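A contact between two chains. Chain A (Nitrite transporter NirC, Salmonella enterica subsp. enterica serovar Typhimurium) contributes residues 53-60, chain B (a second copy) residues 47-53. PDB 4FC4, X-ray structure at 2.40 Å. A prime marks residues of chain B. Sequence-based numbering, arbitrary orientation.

Chain A, residues 53-60: DPSVRPLV
Chain B 47-53: TLGNLLD

Chain A enters this contact as a loop and leaves it as a helix. Asp53 is extended, with phi/psi of -62/140°. Pro54 (-47/-30°), Ser55 (-73/-19°) and Val56 (-105/-2°) then turn the chain. Helix runs from Arg57 to Val60 and continues beyond, with phi from -58 to -68° and psi from -37 to -57°. Val56 N donates to Asp53 O at 3.1 Å, which closes the turn. Val60 N donates to Val56 O at 3.0 Å, a regular i to i-4 helical bond.

Chain B does the reverse. Thr47′ to Asn50′ keep helical angles: -61/-44°, -72/-46°, -64/-35° and -59/-23°. Leu51′ drifts to -102/-8°, and Leu52′ opens to -102/159°. Leu51′ N bonds to Leu48′ O at 3.2 Å, and Leu52′ N to Gly49′ O at 3.1 Å. Both bonds span three residues.

The register runs in opposite senses, Ser55 to Leu59 against Leu51′ to Leu48′, with the two paths steeply inclined. Ser55 CA lies 5.3 Å from Leu51′ CA, and Leu59 CA lies 6.7 Å from Leu48′ CA. The backbones are therefore closest at the turn of chain A. Together the stretches bury 329 Å². No hydrogen bond crosses between them, so the contact rests on van der Waals packing.

Ser55 is tied to its own chain. Its chi1 is p (70°), and Ser55 OG donates to Asp53 OD2 at 2.8 Å. Ser55 N donates to Asp53 OD2 at 2.9 Å, with an angle of 165°. Asp53, at chi1 t, thus accepts both bonds with one oxygen. The side chain of Ser55 meets chain B most closely through CB, 3.6 Å from Leu51′ O and 4.1 Å from Leu51′ CB.

Leu51′ points toward chain A, with chi1 m (-61°) and chi2 t (156°). Leu51′ CD1 reaches Pro58 CG at 3.9 Å. Pro58 also points toward its partner, and its C-gamma exo ring offers a compact apolar surface.

Leu48′ adopts m,t (-63°, 175°). Its CB points sideways, but the end of the side chain comes nearer to chain A. There Leu48′ CD2 lies 4.3 Å from Pro58 CB, 4.0 Å from Leu59 CB and 3.8 Å from Leu59 N. One methyl thus packs against two successive residues of the helix. Leu59 is t,p (178°, 69°).

Leu52′ is also m,t (-54°, 174°). Leu52′ CD2 approaches Ser55 O at 3.9 Å, a van der Waals contact with the Ser55 carbonyl. Arg57 leads its side-chain end away from chain B and takes no part.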

# COMPACT_ATOMS: atom_id res chain seq x y z
N ASP A 53 -22.67 -6.76 3.65
CA ASP A 53 -23.11 -8.04 4.13
C ASP A 53 -22.28 -8.42 5.38
O ASP A 53 -21.07 -8.18 5.43
CB ASP A 53 -22.98 -9.11 3.05
CG ASP A 53 -23.46 -10.47 3.51
OD1 ASP A 53 -24.68 -10.71 3.39
OD2 ASP A 53 -22.66 -11.30 4.03
N PRO A 54 -22.92 -9.01 6.40
CA PRO A 54 -22.16 -9.43 7.60
C PRO A 54 -20.88 -10.20 7.32
O PRO A 54 -19.96 -10.10 8.09
CB PRO A 54 -23.17 -10.32 8.36
CG PRO A 54 -24.49 -9.73 7.97
CD PRO A 54 -24.36 -9.30 6.52
N SER A 55 -20.78 -10.95 6.23
CA SER A 55 -19.58 -11.75 6.00
C SER A 55 -18.31 -10.96 5.58
O SER A 55 -17.19 -11.49 5.66
CB SER A 55 -19.88 -12.81 4.96
OG SER A 55 -20.02 -12.17 3.72
N VAL A 56 -18.47 -9.74 5.09
CA VAL A 56 -17.35 -8.89 4.79
C VAL A 56 -17.17 -7.77 5.84
O VAL A 56 -16.22 -7.00 5.75
CB VAL A 56 -17.41 -8.33 3.33
CG1 VAL A 56 -17.04 -9.40 2.31
CG2 VAL A 56 -18.76 -7.65 3.00
N ARG A 57 -18.04 -7.66 6.85
CA ARG A 57 -17.84 -6.59 7.86
C ARG A 57 -16.51 -6.69 8.64
O ARG A 57 -15.78 -5.71 8.77
CB ARG A 57 -19.03 -6.49 8.84
CG ARG A 57 -20.32 -6.11 8.16
CD ARG A 57 -21.51 -5.98 9.13
NE ARG A 57 -22.61 -5.30 8.47
CZ ARG A 57 -23.86 -5.16 8.95
NH1 ARG A 57 -24.25 -5.66 10.10
NH2 ARG A 57 -24.74 -4.44 8.26
N PRO A 58 -16.21 -7.87 9.20
CA PRO A 58 -14.98 -7.88 9.98
C PRO A 58 -13.72 -7.46 9.19
O PRO A 58 -12.82 -6.79 9.70
CB PRO A 58 -14.94 -9.34 10.46
CG PRO A 58 -16.42 -9.71 10.60
CD PRO A 58 -16.99 -9.11 9.33
N LEU A 59 -13.65 -7.87 7.93
CA LEU A 59 -12.58 -7.50 7.01
C LEU A 59 -12.58 -6.00 6.71
O LEU A 59 -11.55 -5.35 6.91
CB LEU A 59 -12.71 -8.28 5.67
CG LEU A 59 -11.65 -7.93 4.58
CD1 LEU A 59 -10.25 -8.43 4.98
CD2 LEU A 59 -12.06 -8.41 3.16
N VAL A 60 -13.71 -5.46 6.20
CA VAL A 60 -13.76 -4.03 5.82
C VAL A 60 -13.68 -3.05 7.02
O VAL A 60 -12.90 -2.09 7.06
CB VAL A 60 -14.94 -3.74 4.93
CG1 VAL A 60 -15.02 -2.23 4.68
CG2 VAL A 60 -14.83 -4.51 3.58
N THR B 47 -10.69 -16.28 11.46
CA THR B 47 -11.91 -15.51 11.57
C THR B 47 -12.34 -15.04 10.19
O THR B 47 -13.51 -15.12 9.83
CB THR B 47 -11.68 -14.32 12.53
OG1 THR B 47 -11.16 -14.89 13.76
CG2 THR B 47 -12.99 -13.55 12.84
N LEU B 48 -11.40 -14.55 9.40
CA LEU B 48 -11.78 -14.01 8.13
C LEU B 48 -12.19 -15.12 7.17
O LEU B 48 -13.22 -15.01 6.49
CB LEU B 48 -10.65 -13.14 7.56
CG LEU B 48 -10.29 -11.88 8.41
CD1 LEU B 48 -9.06 -11.19 7.79
CD2 LEU B 48 -11.46 -10.91 8.48
N GLY B 49 -11.39 -16.18 7.12
CA GLY B 49 -11.59 -17.28 6.19
C GLY B 49 -12.88 -17.96 6.49
O GLY B 49 -13.57 -18.39 5.58
N ASN B 50 -13.22 -18.03 7.78
CA ASN B 50 -14.44 -18.71 8.25
C ASN B 50 -15.71 -18.14 7.66
O ASN B 50 -16.67 -18.85 7.55
CB ASN B 50 -14.56 -18.83 9.79
CG ASN B 50 -15.55 -19.95 10.22
OD1 ASN B 50 -15.43 -21.10 9.79
ND2 ASN B 50 -16.49 -19.62 11.08
N LEU B 51 -15.70 -16.88 7.21
CA LEU B 51 -16.90 -16.29 6.64
C LEU B 51 -16.94 -16.23 5.14
O LEU B 51 -17.94 -15.85 4.58
CB LEU B 51 -17.10 -14.88 7.18
CG LEU B 51 -17.28 -14.63 8.69
CD1 LEU B 51 -16.83 -13.19 8.97
CD2 LEU B 51 -18.69 -14.87 9.21
N LEU B 52 -15.85 -16.56 4.48
CA LEU B 52 -15.76 -16.44 3.03
C LEU B 52 -15.94 -17.77 2.32
O LEU B 52 -15.71 -18.86 2.89
CB LEU B 52 -14.40 -15.91 2.63
CG LEU B 52 -14.07 -14.62 3.33
CD1 LEU B 52 -12.65 -14.17 3.04
CD2 LEU B 52 -15.15 -13.55 3.02
N ASP B 53 -16.30 -17.67 1.06
CA ASP B 53 -16.32 -18.80 0.17
C ASP B 53 -14.96 -19.51 0.13
O ASP B 53 -13.90 -18.86 0.20
CB ASP B 53 -16.71 -18.27 -1.19
CG ASP B 53 -17.00 -19.35 -2.14
OD1 ASP B 53 -16.02 -19.88 -2.72
OD2 ASP B 53 -18.20 -19.65 -2.31